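PDB 4ZEO: translation initiation factor eif-2b-like protein from Chaetomium thermophilum, which forms the delta subunit of eIF2B, a heterodecamer built from two sets of five subunits, and probably acts in translation initiation. Local coordinates for residues I395-E400 with V437-E442; T298-R303 with A326-H331; L183-V188 with N228-L233; N198-H203 with E248-L253. One frame throughout, in Å; residues are numbered along the deposited sequence.

In the fold
Interactions 3 and 4 are buried contacts in the helical part of the chain, interaction 2 is partly buried, and interaction 1 lies at the surface, where a loop meets the end of an edge strand. All four meet through apolar groups; interaction 1 adds a water bridge. Interaction 2 joins two neighbouring helices on the six-stranded parallel sheet, its centre about 45 Å from that of interaction 4. Interactions 3 and 4 share no helix, yet they interlock: Leu233 of 228-233 touches Leu253 of 248-253. Interaction 1 is tied to interaction 3 by Asn228, whose amide probably donates to the carbonyl of Phe397.

Interaction 1. Residues I395-E400 with V437-E442; sequences INFDRE and VITEIE
The Phe397 ring meets Val437 and Thr439 with its outer end, CZ and CE1. Val437 CG1 lies at the ring edge, close to its plane, 4.0 Å from Phe397 CZ. Thr439 CG2 comes in obliquely to the same end, 3.7 Å from Phe397 CZ and 3.8 Å from Phe397 CE1. The Phe397 and Val437 side chains approach from opposite directions, while Phe397 and Thr439 cross at about a right angle. Thr439 turns both branches to use: with chi1 at 74°, OG1 sits between the backbone N and the carbonyl carbon, leaving CG2 for the phenyl ring. Thr439 OG1 then accepts from Ile441 N at 3.1 Å (N-H...O angle 157°), forming an ST turn just beyond the strand. A glycine here would probably leave the end of the phenyl ring without its methyl partner and Ile441 N without its acceptor in the turn. Beside this apolar patch a water bridges the segments, accepting from Ile395 N at 3.1 Å and donating to Glu440 OE2. Glu440 OE2 is also hydrogen-bonded to Thr394. Ile438, through its backbone, pairs with Val390 and Cys392, so strand 436-438 lies beside strand 387-391. The contact lies at the C-terminal end of the outermost strand, within this chain, of a parallel, Rossmann-like sheet, where the loop after strand 387-391 folds against it.

Interaction 2. Residues T298-R303 with A326-H331; sequences TLLRAR and AKVLRH
Leu299 and Leu300 reach across to Val328 and Leu329, and the apolar contacts between these four carry the whole interface. Leu329 has most surface buried and uses both methyls. Its CD1 lies 3.8 Å from Leu299 CD1, and its CD2 sits against the root of the same leucine, 3.9 Å from Leu299 CB. That second methyl also touches the neighbouring residue, with Leu329 CD2 4.1 Å from Leu300 CD2. Leu329 therefore wedges between two consecutive leucines; with CG beside the backbone N (chi1 -63°) and the chain extended beyond it, its fork is carried toward both. Leu300 sends its other methyl to Val328, with Leu300 CD1 4.2 Å from Val328 CG1, the two side chains crossing at about a right angle.

Backbone hydrogen bonds stay inside each helix, as from Ala302 N to Thr298 O. The axes of 298-303 and 326-331 come within 10.5 Å and run nearly parallel, at 9°. Helices 293-304 and 321-331 are joined through strand 310-314, and Val311 of that strand touches both Leu299 and Leu329, as expected of successive beta-alpha units on one side of a Rossmann-like sheet.

The polar ends look to other partners: Arg301 forms a salt bridge with Glu305, and Arg330 donates to the carbonyl of Val336. With only methyl and methylene groups meeting, the pairing of the helices rests on shape and burial of apolar surface, without directional bonds to fix it.

Interaction 3. Residues L183-V188 with N228-L233; sequences LAFRKV and NAIRLL
Phe185, the residue with most surface buried here, presents the ring atoms CD2 and CE2 to two side chains three positions apart on the other helix. Ile230 CG1 lies at the ring edge near its plane, 4.2 Å from Phe185 CE2, the two side chains crossing at about a right angle. Leu233 CD2 arrives obliquely, 4.1 Å from Phe185 CD2. With CG anti to the backbone N (chi1 173°), Leu233 can extend this methyl to the ring. The contact belongs to the helical bundle that accompanies the Rossmann-like part of the fold: helix 200-219 touches Phe185 through Leu209 and Gln212 and Ile230 through Ile213, while helix 246-277 meets Leu233. Farther round helix 224-239, Arg231 NH1 donates to Asn228 OD1 at 2.8 Å; the oxygen lies in the guanidinium plane, but the nitrogen stands 44° out of the carbonyl plane. Asn228 ND2 also donates to the backbone carbonyl of Ile395.

Interaction 4. Residues N198-H203 with E248-L253; sequences NSLSRH and EAKEGL
A single methyl of Leu200, CD1, touches three residues of helix 246-277. It lies 4.2 Å from Ala249 CB, and Leu200 CD1 is 4.4 Å from Leu253 CD1, one turn farther on. The third neighbour is aliphatic too, with Leu200 CD1 4.3 Å from Lys250 CG. The Leu200 side chain sets out toward this helix, and with CG anti to the backbone N (chi1 169°) its CD1 reaches it; Val237 of helix 224-239 packs on Leu200 as well. Lys250 offers just the base of its chain: a bend at chi3 (-41°) lies on the way to NZ, which leads away to donate to the carbonyls of Glu190 and Tyr192.

In 198-203 polar groups gather at the start of helix 200-219. Ser199 holds the N-cap position, and its carbonyl O accepts from both Arg202 N and His203 N. Its hydroxyl is paired with that of Ser201, Ser199 OG to Ser201 OG being 2.7 Å. Just before, Asn198 OD1 accepts from Ser199 N at 2.7 Å, the donor in the carbonyl plane on a lone pair. A helix start with serine at the N-cap position, its first-turn leucine seated against a long helix, fits the helical bundle of this family's regulatory subunits.

Interaction 1. Residues I395-E400 with V437-E442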
loop_
_atom_site.group_PDB
_atom_site.type_symbol
_atom_site.label_atom_id
_atom_site.label_comp_id
_atom_site.label_asym_id
_atom_site.label_seq_id
_atom_site.Cartn_x
_atom_site.Cartn_y
_atom_site.Cartn_z
ATOM N N ILE A 395 4.259 3.836 -5.396
ATOM C CA ILE A 395 3.126 3.450 -6.262
ATOM C C ILE A 395 1.767 3.934 -5.677
ATOM O O ILE A 395 0.778 4.048 -6.386
ATOM C CB ILE A 395 3.103 1.891 -6.479
ATOM C CG1 ILE A 395 2.211 1.475 -7.648
ATOM C CG2 ILE A 395 2.660 1.146 -5.215
ATOM C CD1 ILE A 395 2.819 1.621 -8.993
ATOM N N ASN A 396 1.758 4.226 -4.380
ATOM C CA ASN A 396 0.591 4.743 -3.679
ATOM C C ASN A 396 0.428 6.275 -3.829
ATOM O O ASN A 396 -0.585 6.826 -3.422
ATOM C CB ASN A 396 0.661 4.372 -2.187
ATOM C CG ASN A 396 0.399 2.886 -1.924
ATOM O OD1 ASN A 396 -0.531 2.304 -2.474
ATOM N ND2 ASN A 396 1.231 2.272 -1.098
ATOM N N PHE A 397 1.439 6.954 -4.366
ATOM C CA PHE A 397 1.356 8.394 -4.609
ATOM C C PHE A 397 0.489 8.728 -5.799
ATOM O O PHE A 397 0.450 8.000 -6.794
ATOM C CB PHE A 397 2.738 9.009 -4.840
ATOM C CG PHE A 397 3.551 9.175 -3.592
ATOM C CD1 PHE A 397 3.863 8.073 -2.809
ATOM C CD2 PHE A 397 4.063 10.409 -3.238
ATOM C CE1 PHE A 397 4.625 8.202 -1.667
ATOM C CE2 PHE A 397 4.836 10.557 -2.100
ATOM C CZ PHE A 397 5.120 9.445 -1.309
ATOM N N ASP A 398 -0.221 9.836 -5.689
ATOM C CA ASP A 398 -0.936 10.369 -6.826
ATOM C C ASP A 398 0.079 11.204 -7.585
ATOM O O ASP A 398 0.426 12.288 -7.159
ATOM C CB ASP A 398 -2.129 11.208 -6.382
ATOM C CG ASP A 398 -2.995 11.650 -7.538
ATOM O OD1 ASP A 398 -3.678 12.683 -7.408
ATOM O OD2 ASP A 398 -3.000 10.958 -8.575
ATOM N N ARG A 399 0.610 10.682 -8.675
ATOM C CA ARG A 399 1.647 11.406 -9.397
ATOM C C ARG A 399 1.006 12.293 -10.454
ATOM O O ARG A 399 1.555 13.337 -10.816
ATOM C CB ARG A 399 2.650 10.439 -10.026
ATOM C CG ARG A 399 2.860 9.198 -9.197
ATOM C CD ARG A 399 3.963 8.333 -9.746
ATOM N NE ARG A 399 3.882 6.976 -9.212
ATOM C CZ ARG A 399 3.718 5.897 -9.972
ATOM N NH1 ARG A 399 3.640 4.702 -9.416
ATOM N NH2 ARG A 399 3.641 6.010 -11.290
ATOM N N GLU A 400 -0.164 11.871 -10.927
ATOM C CA GLU A 400 -0.942 12.623 -11.910
ATOM C C GLU A 400 -2.147 13.345 -11.291
ATOM O O GLU A 400 -3.192 12.720 -11.080
ATOM C CB GLU A 400 -1.435 11.689 -13.014
ATOM C CG GLU A 400 -0.421 11.376 -14.105
ATOM C CD GLU A 400 -0.977 11.675 -15.490
ATOM O OE1 GLU A 400 -2.126 11.243 -15.778
ATOM O OE2 GLU A 400 -0.284 12.351 -16.301
ATOM N N VAL A 437 8.185 11.582 4.803
ATOM C CA VAL A 437 7.714 10.320 4.258
ATOM C C VAL A 437 8.895 9.450 3.807
ATOM O O VAL A 437 9.757 9.905 3.064
ATOM C CB VAL A 437 6.800 10.541 3.041
ATOM C CG1 VAL A 437 6.236 9.187 2.541
ATOM C CG2 VAL A 437 5.673 11.464 3.406
ATOM N N ILE A 438 8.923 8.196 4.229
ATOM C CA ILE A 438 9.951 7.290 3.742
ATOM C C ILE A 438 9.353 6.334 2.688
ATOM O O ILE A 438 8.410 5.601 2.974
ATOM C CB ILE A 438 10.562 6.466 4.878
ATOM C CG1 ILE A 438 11.251 7.366 5.895
ATOM C CG2 ILE A 438 11.558 5.438 4.333
ATOM C CD1 ILE A 438 11.832 6.579 7.073
ATOM N N THR A 439 9.949 6.312 1.492
ATOM C CA THR A 439 9.512 5.452 0.399
ATOM C C THR A 439 10.646 4.492 0.071
ATOM O O THR A 439 11.659 4.474 0.765
ATOM C CB THR A 439 9.120 6.225 -0.892
ATOM O OG1 THR A 439 10.298 6.709 -1.553
ATOM C CG2 THR A 439 8.159 7.383 -0.599
ATOM N N GLU A 440 10.431 3.621 -0.911
ATOM C CA GLU A 440 11.465 2.700 -1.350
ATOM C C GLU A 440 12.596 3.417 -2.143
ATOM O O GLU A 440 13.617 2.795 -2.466
ATOM C CB GLU A 440 10.849 1.562 -2.180
ATOM C CG GLU A 440 10.445 1.916 -3.611
ATOM C CD GLU A 440 9.011 2.362 -3.758
ATOM O OE1 GLU A 440 8.435 2.877 -2.785
ATOM O OE2 GLU A 440 8.445 2.184 -4.860
ATOM N N ILE A 441 12.402 4.693 -2.498
ATOM C CA ILE A 441 13.420 5.426 -3.244
ATOM C C ILE A 441 14.643 5.716 -2.370
ATOM O O ILE A 441 14.515 6.300 -1.321
ATOM C CB ILE A 441 12.907 6.737 -3.820
ATOM C CG1 ILE A 441 11.673 6.500 -4.685
ATOM C CG2 ILE A 441 14.024 7.427 -4.617
ATOM C CD1 ILE A 441 11.868 5.448 -5.734
ATOM N N GLU A 442 15.808 5.217 -2.767
ATOM C CA GLU A 442 17.041 5.452 -2.021
ATOM C C GLU A 442 17.961 6.518 -2.594
ATOM O O GLU A 442 18.673 7.189 -1.851
ATOM C CB GLU A 442 17.818 4.136 -1.877
ATOM C CG GLU A 442 17.148 3.163 -0.911
ATOM C CD GLU A 442 17.871 1.839 -0.788
ATOM O OE1 GLU A 442 18.476 1.612 0.293
ATOM O OE2 GLU A 442 17.866 1.053 -1.757
HETATM O O HOH W 1 6.113 1.327 -4.967
#

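Interaction 2. Residues T298-R303 with A326-H331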
loop_
_atom_site.group_PDB
_atom_site.type_symbol
_atom_site.label_atom_id
_atom_site.label_comp_id
_atom_site.label_asym_id
_atom_site.label_seq_id
_atom_site.Cartn_x
_atom_site.Cartn_y
_atom_site.Cartn_z
ATOM N N THR A 298 8.857 -2.624 10.039
ATOM C CA THR A 298 9.908 -1.738 10.521
ATOM C C THR A 298 10.277 -2.048 11.957
ATOM O O THR A 298 11.463 -2.195 12.288
ATOM C CB THR A 298 9.491 -0.283 10.432
ATOM O OG1 THR A 298 9.306 0.065 9.054
ATOM C CG2 THR A 298 10.558 0.597 11.048
ATOM N N LEU A 299 9.247 -2.182 12.794
ATOM C CA LEU A 299 9.433 -2.479 14.211
ATOM C C LEU A 299 10.072 -3.853 14.386
ATOM O O LEU A 299 10.967 -4.023 15.203
ATOM C CB LEU A 299 8.095 -2.373 14.966
ATOM C CG LEU A 299 7.504 -0.944 14.967
ATOM C CD1 LEU A 299 6.150 -0.835 15.704
ATOM C CD2 LEU A 299 8.507 0.059 15.566
ATOM N N LEU A 300 9.629 -4.835 13.609
ATOM C CA LEU A 300 10.245 -6.166 13.687
ATOM C C LEU A 300 11.707 -6.110 13.225
ATOM O O LEU A 300 12.567 -6.765 13.796
ATOM C CB LEU A 300 9.441 -7.199 12.876
ATOM C CG LEU A 300 8.045 -7.481 13.471
ATOM C CD1 LEU A 300 7.202 -8.437 12.613
ATOM C CD2 LEU A 300 8.124 -7.969 14.915
ATOM N N ARG A 301 11.990 -5.293 12.224
ATOM C CA ARG A 301 13.357 -5.158 11.732
ATOM C C ARG A 301 14.298 -4.555 12.792
ATOM O O ARG A 301 15.393 -5.079 13.033
ATOM C CB ARG A 301 13.365 -4.310 10.449
ATOM C CG ARG A 301 14.735 -3.999 9.892
ATOM C CD ARG A 301 15.318 -5.168 9.162
ATOM N NE ARG A 301 16.674 -4.844 8.750
ATOM C CZ ARG A 301 17.448 -5.601 7.972
ATOM N NH1 ARG A 301 17.020 -6.763 7.487
ATOM N NH2 ARG A 301 18.666 -5.178 7.680
ATOM N N ALA A 302 13.852 -3.484 13.452
ATOM C CA ALA A 302 14.671 -2.813 14.461
ATOM C C ALA A 302 14.988 -3.752 15.600
ATOM O O ALA A 302 16.129 -3.802 16.085
ATOM C CB ALA A 302 13.973 -1.574 14.981
ATOM N N ARG A 303 13.989 -4.536 15.989
ATOM C CA ARG A 303 14.171 -5.525 17.045
ATOM C C ARG A 303 15.167 -6.606 16.620
ATOM O O ARG A 303 16.034 -6.991 17.400
ATOM C CB ARG A 303 12.838 -6.170 17.419
ATOM C CG ARG A 303 12.932 -7.144 18.581
ATOM C CD ARG A 303 13.259 -6.390 19.854
ATOM N NE ARG A 303 13.620 -7.284 20.941
ATOM C CZ ARG A 303 14.731 -7.157 21.655
ATOM N NH1 ARG A 303 15.580 -6.172 21.374
ATOM N NH2 ARG A 303 14.995 -8.009 22.639
ATOM N N ALA A 326 -0.047 -5.451 18.655
ATOM C CA ALA A 326 0.569 -5.494 19.982
ATOM C C ALA A 326 0.955 -6.920 20.335
ATOM O O ALA A 326 1.979 -7.156 20.978
ATOM C CB ALA A 326 -0.372 -4.910 21.053
ATOM N N LYS A 327 0.110 -7.864 19.930
ATOM C CA LYS A 327 0.381 -9.284 20.139
ATOM C C LYS A 327 1.674 -9.695 19.460
ATOM O O LYS A 327 2.553 -10.275 20.093
ATOM C CB LYS A 327 -0.763 -10.152 19.599
ATOM C CG LYS A 327 -1.770 -10.629 20.635
ATOM C CD LYS A 327 -2.737 -11.661 20.041
ATOM C CE LYS A 327 -3.887 -11.959 20.995
ATOM N NZ LYS A 327 -4.919 -10.880 20.939
ATOM N N VAL A 328 1.786 -9.386 18.169
ATOM C CA VAL A 328 2.947 -9.766 17.372
ATOM C C VAL A 328 4.238 -9.140 17.915
ATOM O O VAL A 328 5.249 -9.826 18.067
ATOM C CB VAL A 328 2.751 -9.366 15.884
ATOM C CG1 VAL A 328 4.044 -9.519 15.098
ATOM C CG2 VAL A 328 1.631 -10.181 15.247
ATOM N N LEU A 329 4.181 -7.853 18.256
ATOM C CA LEU A 329 5.361 -7.130 18.729
ATOM C C LEU A 329 5.835 -7.697 20.060
ATOM O O LEU A 329 7.034 -7.872 20.281
ATOM C CB LEU A 329 5.058 -5.632 18.876
ATOM C CG LEU A 329 4.685 -4.845 17.611
ATOM C CD1 LEU A 329 4.426 -3.362 17.910
ATOM C CD2 LEU A 329 5.767 -5.012 16.540
ATOM N N ARG A 330 4.884 -8.016 20.929
ATOM C CA ARG A 330 5.188 -8.604 22.228
ATOM C C ARG A 330 5.869 -9.959 22.073
ATOM O O ARG A 330 6.831 -10.256 22.776
ATOM C CB ARG A 330 3.913 -8.752 23.058
ATOM C CG ARG A 330 3.665 -7.632 24.052
ATOM C CD ARG A 330 2.197 -7.578 24.467
ATOM N NE ARG A 330 1.853 -6.298 25.077
ATOM C CZ ARG A 330 0.613 -5.861 25.267
ATOM N NH1 ARG A 330 -0.421 -6.590 24.877
ATOM N NH2 ARG A 330 0.409 -4.681 25.832
ATOM N N HIS A 331 5.384 -10.757 21.127
ATOM C CA HIS A 331 5.954 -12.071 20.809
ATOM C C HIS A 331 7.403 -11.920 20.336
ATOM O O HIS A 331 8.231 -12.797 20.563
ATOM C CB HIS A 331 5.103 -12.767 19.738
ATOM C CG HIS A 331 5.525 -14.169 19.429
ATOM N ND1 HIS A 331 5.728 -15.126 20.401
ATOM C CD2 HIS A 331 5.784 -14.774 18.244
ATOM C CE1 HIS A 331 6.092 -16.262 19.829
ATOM N NE2 HIS A 331 6.133 -16.074 18.522
#

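Interaction 3. Residues L183-V188 with N228-L233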
loop_
_atom_site.group_PDB
_atom_site.type_symbol
_atom_site.label_atom_id
_atom_site.label_comp_id
_atom_site.label_asym_id
_atom_site.label_seq_id
_atom_site.Cartn_x
_atom_site.Cartn_y
_atom_site.Cartn_z
ATOM N N LEU A 183 -1.157 -10.044 -10.565
ATOM C CA LEU A 183 -1.090 -11.481 -10.803
ATOM C C LEU A 183 -2.262 -11.994 -11.645
ATOM O O LEU A 183 -2.079 -12.860 -12.490
ATOM C CB LEU A 183 -1.042 -12.246 -9.484
ATOM C CG LEU A 183 0.248 -12.115 -8.681
ATOM C CD1 LEU A 183 0.102 -12.835 -7.355
ATOM C CD2 LEU A 183 1.446 -12.626 -9.469
ATOM N N ALA A 184 -3.459 -11.472 -11.417
ATOM C CA ALA A 184 -4.601 -11.864 -12.233
ATOM C C ALA A 184 -4.391 -11.406 -13.676
ATOM O O ALA A 184 -4.657 -12.161 -14.635
ATOM C CB ALA A 184 -5.893 -11.297 -11.672
ATOM N N PHE A 185 -3.912 -10.172 -13.823
ATOM C CA PHE A 185 -3.597 -9.617 -15.143
ATOM C C PHE A 185 -2.513 -10.461 -15.835
ATOM O O PHE A 185 -2.485 -10.623 -17.053
ATOM C CB PHE A 185 -3.105 -8.170 -15.037
ATOM C CG PHE A 185 -4.195 -7.173 -14.802
ATOM C CD1 PHE A 185 -5.527 -7.569 -14.733
ATOM C CD2 PHE A 185 -3.900 -5.817 -14.725
ATOM C CE1 PHE A 185 -6.537 -6.622 -14.546
ATOM C CE2 PHE A 185 -4.913 -4.873 -14.543
ATOM C CZ PHE A 185 -6.220 -5.276 -14.452
ATOM N N ARG A 186 -1.603 -10.985 -15.036
ATOM C CA ARG A 186 -0.555 -11.815 -15.562
ATOM C C ARG A 186 -1.182 -13.036 -16.248
ATOM O O ARG A 186 -0.795 -13.420 -17.358
ATOM C CB ARG A 186 0.394 -12.208 -14.436
ATOM C CG ARG A 186 1.772 -12.576 -14.891
ATOM C CD ARG A 186 2.610 -13.101 -13.753
ATOM N NE ARG A 186 3.949 -13.410 -14.217
ATOM C CZ ARG A 186 4.255 -14.563 -14.799
ATOM N NH1 ARG A 186 3.307 -15.476 -14.970
ATOM N NH2 ARG A 186 5.496 -14.806 -15.203
ATOM N N LYS A 187 -2.179 -13.615 -15.587
ATOM C CA LYS A 187 -2.894 -14.765 -16.117
ATOM C C LYS A 187 -3.705 -14.387 -17.376
ATOM O O LYS A 187 -3.790 -15.156 -18.332
ATOM C CB LYS A 187 -3.808 -15.334 -15.036
ATOM C CG LYS A 187 -3.099 -16.148 -13.974
ATOM C CD LYS A 187 -4.104 -16.750 -13.012
ATOM C CE LYS A 187 -3.467 -17.260 -11.723
ATOM N NZ LYS A 187 -2.796 -18.588 -11.863
ATOM N N VAL A 188 -4.278 -13.187 -17.375
ATOM C CA VAL A 188 -5.049 -12.688 -18.515
ATOM C C VAL A 188 -4.172 -12.625 -19.766
ATOM O O VAL A 188 -4.575 -13.078 -20.837
ATOM C CB VAL A 188 -5.647 -11.299 -18.215
ATOM C CG1 VAL A 188 -6.261 -10.684 -19.460
ATOM C CG2 VAL A 188 -6.657 -11.390 -17.096
ATOM N N ASN A 228 -2.179 3.640 -10.933
ATOM C CA ASN A 228 -0.819 3.870 -11.436
ATOM C C ASN A 228 -0.284 2.687 -12.236
ATOM O O ASN A 228 0.281 2.858 -13.312
ATOM C CB ASN A 228 0.138 4.199 -10.283
ATOM C CG ASN A 228 -0.048 5.610 -9.762
ATOM O OD1 ASN A 228 -0.317 6.521 -10.540
ATOM N ND2 ASN A 228 0.096 5.803 -8.441
ATOM N N ALA A 229 -0.472 1.481 -11.713
ATOM C CA ALA A 229 0.027 0.307 -12.407
ATOM C C ALA A 229 -0.621 0.156 -13.793
ATOM O O ALA A 229 0.052 -0.209 -14.760
ATOM C CB ALA A 229 -0.205 -0.933 -11.570
ATOM N N ILE A 230 -1.925 0.431 -13.865
ATOM C CA ILE A 230 -2.710 0.345 -15.092
ATOM C C ILE A 230 -2.218 1.347 -16.127
ATOM O O ILE A 230 -2.079 1.017 -17.312
ATOM C CB ILE A 230 -4.218 0.554 -14.786
ATOM C CG1 ILE A 230 -4.798 -0.705 -14.137
ATOM C CG2 ILE A 230 -5.027 0.879 -16.044
ATOM C CD1 ILE A 230 -6.219 -0.558 -13.638
ATOM N N ARG A 231 -1.939 2.569 -15.683
ATOM C CA ARG A 231 -1.402 3.581 -16.591
ATOM C C ARG A 231 -0.052 3.124 -17.135
ATOM O O ARG A 231 0.196 3.245 -18.338
ATOM C CB ARG A 231 -1.284 4.940 -15.896
ATOM C CG ARG A 231 -0.527 6.001 -16.693
ATOM C CD ARG A 231 -0.439 7.299 -15.913
ATOM N NE ARG A 231 -0.077 7.024 -14.521
ATOM C CZ ARG A 231 1.165 6.809 -14.085
ATOM N NH1 ARG A 231 1.370 6.551 -12.803
ATOM N NH2 ARG A 231 2.201 6.853 -14.922
ATOM N N LEU A 232 0.799 2.571 -16.264
ATOM C CA LEU A 232 2.107 2.054 -16.696
ATOM C C LEU A 232 1.996 0.876 -17.662
ATOM O O LEU A 232 2.697 0.836 -18.676
ATOM C CB LEU A 232 2.951 1.653 -15.491
ATOM C CG LEU A 232 3.437 2.798 -14.600
ATOM C CD1 LEU A 232 4.029 2.289 -13.286
ATOM C CD2 LEU A 232 4.456 3.633 -15.353
ATOM N N LEU A 233 1.090 -0.053 -17.376
ATOM C CA LEU A 233 0.879 -1.208 -18.246
ATOM C C LEU A 233 0.375 -0.798 -19.618
ATOM O O LEU A 233 0.847 -1.305 -20.641
ATOM C CB LEU A 233 -0.123 -2.195 -17.618
ATOM C CG LEU A 233 -0.573 -3.391 -18.477
ATOM C CD1 LEU A 233 0.595 -4.260 -18.904
ATOM C CD2 LEU A 233 -1.582 -4.240 -17.727
#

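Interaction 4. Residues N198-H203 with E248-L253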
loop_
_atom_site.group_PDB
_atom_site.type_symbol
_atom_site.label_atom_id
_atom_site.label_comp_id
_atom_site.label_asym_id
_atom_site.label_seq_id
_atom_site.Cartn_x
_atom_site.Cartn_y
_atom_site.Cartn_z
ATOM N N ASN A 198 -5.375 -9.225 -36.575
ATOM C CA ASN A 198 -5.309 -8.158 -35.589
ATOM C C ASN A 198 -3.985 -8.203 -34.824
ATOM O O ASN A 198 -3.226 -9.151 -34.950
ATOM C CB ASN A 198 -6.518 -8.258 -34.651
ATOM C CG ASN A 198 -6.922 -6.911 -34.047
ATOM O OD1 ASN A 198 -6.080 -6.046 -33.791
ATOM N ND2 ASN A 198 -8.224 -6.721 -33.857
ATOM N N SER A 199 -3.666 -7.145 -34.095
ATOM C CA SER A 199 -2.462 -7.131 -33.284
ATOM C C SER A 199 -2.822 -6.835 -31.838
ATOM O O SER A 199 -3.827 -6.186 -31.561
ATOM C CB SER A 199 -1.463 -6.100 -33.789
ATOM O OG SER A 199 -1.915 -4.794 -33.494
ATOM N N LEU A 200 -1.997 -7.316 -30.920
ATOM C CA LEU A 200 -2.209 -7.063 -29.511
ATOM C C LEU A 200 -2.193 -5.559 -29.257
ATOM O O LEU A 200 -2.990 -5.051 -28.467
ATOM C CB LEU A 200 -1.121 -7.761 -28.685
ATOM C CG LEU A 200 -0.925 -7.486 -27.184
ATOM C CD1 LEU A 200 -0.324 -8.724 -26.520
ATOM C CD2 LEU A 200 -0.062 -6.263 -26.897
ATOM N N SER A 201 -1.305 -4.856 -29.963
ATOM C CA SER A 201 -1.114 -3.407 -29.807
ATOM C C SER A 201 -2.394 -2.628 -30.060
ATOM O O SER A 201 -2.541 -1.514 -29.591
ATOM C CB SER A 201 -0.011 -2.879 -30.732
ATOM O OG SER A 201 -0.349 -3.031 -32.091
ATOM N N ARG A 202 -3.255 -3.168 -30.906
ATOM C CA ARG A 202 -4.537 -2.552 -31.238
ATOM C C ARG A 202 -5.756 -3.171 -30.509
ATOM O O ARG A 202 -6.741 -2.480 -30.258
ATOM C CB ARG A 202 -4.714 -2.564 -32.765
ATOM C CG ARG A 202 -3.772 -1.543 -33.449
ATOM C CD ARG A 202 -4.221 -1.117 -34.858
ATOM N NE ARG A 202 -3.093 -0.602 -35.647
ATOM C CZ ARG A 202 -3.176 -0.143 -36.895
ATOM N NH1 ARG A 202 -4.345 -0.104 -37.525
ATOM N NH2 ARG A 202 -2.086 0.296 -37.515
ATOM N N HIS A 203 -5.760 -4.493 -30.340
ATOM C CA HIS A 203 -6.884 -5.244 -29.750
ATOM C C HIS A 203 -6.931 -5.345 -28.210
ATOM O O HIS A 203 -7.996 -5.259 -27.591
ATOM C CB HIS A 203 -6.899 -6.661 -30.337
ATOM C CG HIS A 203 -8.033 -7.507 -29.854
ATOM N ND1 HIS A 203 -7.888 -8.472 -28.875
ATOM C CD2 HIS A 203 -9.335 -7.550 -30.232
ATOM C CE1 HIS A 203 -9.054 -9.052 -28.658
ATOM N NE2 HIS A 203 -9.948 -8.518 -29.478
ATOM N N GLU A 248 6.353 -12.684 -28.377
ATOM C CA GLU A 248 7.378 -11.756 -27.899
ATOM C C GLU A 248 6.784 -10.599 -27.108
ATOM O O GLU A 248 7.386 -10.142 -26.140
ATOM C CB GLU A 248 8.179 -11.183 -29.085
ATOM C CG GLU A 248 8.968 -9.900 -28.758
ATOM C CD GLU A 248 9.733 -9.317 -29.951
ATOM O OE1 GLU A 248 10.092 -10.070 -30.890
ATOM O OE2 GLU A 248 9.998 -8.097 -29.937
ATOM N N ALA A 249 5.600 -10.139 -27.507
ATOM C CA ALA A 249 4.886 -9.107 -26.754
ATOM C C ALA A 249 4.403 -9.629 -25.413
ATOM O O ALA A 249 4.539 -8.960 -24.380
ATOM C CB ALA A 249 3.710 -8.555 -27.556
ATOM N N LYS A 250 3.836 -10.831 -25.429
ATOM C CA LYS A 250 3.309 -11.413 -24.203
ATOM C C LYS A 250 4.436 -11.620 -23.197
ATOM O O LYS A 250 4.302 -11.275 -22.025
ATOM C CB LYS A 250 2.586 -12.736 -24.484
ATOM C CG LYS A 250 1.349 -12.533 -25.336
ATOM C CD LYS A 250 0.277 -13.592 -25.170
ATOM C CE LYS A 250 0.795 -14.972 -25.065
ATOM N NZ LYS A 250 -0.359 -15.864 -24.784
ATOM N N GLU A 251 5.568 -12.133 -23.670
ATOM C CA GLU A 251 6.684 -12.409 -22.782
ATOM C C GLU A 251 7.221 -11.104 -22.166
ATOM O O GLU A 251 7.625 -11.078 -21.005
ATOM C CB GLU A 251 7.774 -13.178 -23.516
ATOM C CG GLU A 251 8.683 -13.925 -22.561
ATOM C CD GLU A 251 7.910 -14.930 -21.696
ATOM O OE1 GLU A 251 6.992 -15.598 -22.223
ATOM O OE2 GLU A 251 8.211 -15.041 -20.484
ATOM N N GLY A 252 7.253 -10.040 -22.961
ATOM C CA GLY A 252 7.648 -8.721 -22.490
ATOM C C GLY A 252 6.728 -8.161 -21.406
ATOM O O GLY A 252 7.179 -7.530 -20.448
ATOM N N LEU A 253 5.423 -8.329 -21.593
ATOM C CA LEU A 253 4.449 -7.874 -20.606
ATOM C C LEU A 253 4.591 -8.685 -19.306
ATOM O O LEU A 253 4.475 -8.139 -18.217
ATOM C CB LEU A 253 3.037 -7.998 -21.162
ATOM C CG LEU A 253 2.598 -6.936 -22.163
ATOM C CD1 LEU A 253 1.186 -7.247 -22.649
ATOM C CD2 LEU A 253 2.649 -5.539 -21.551
#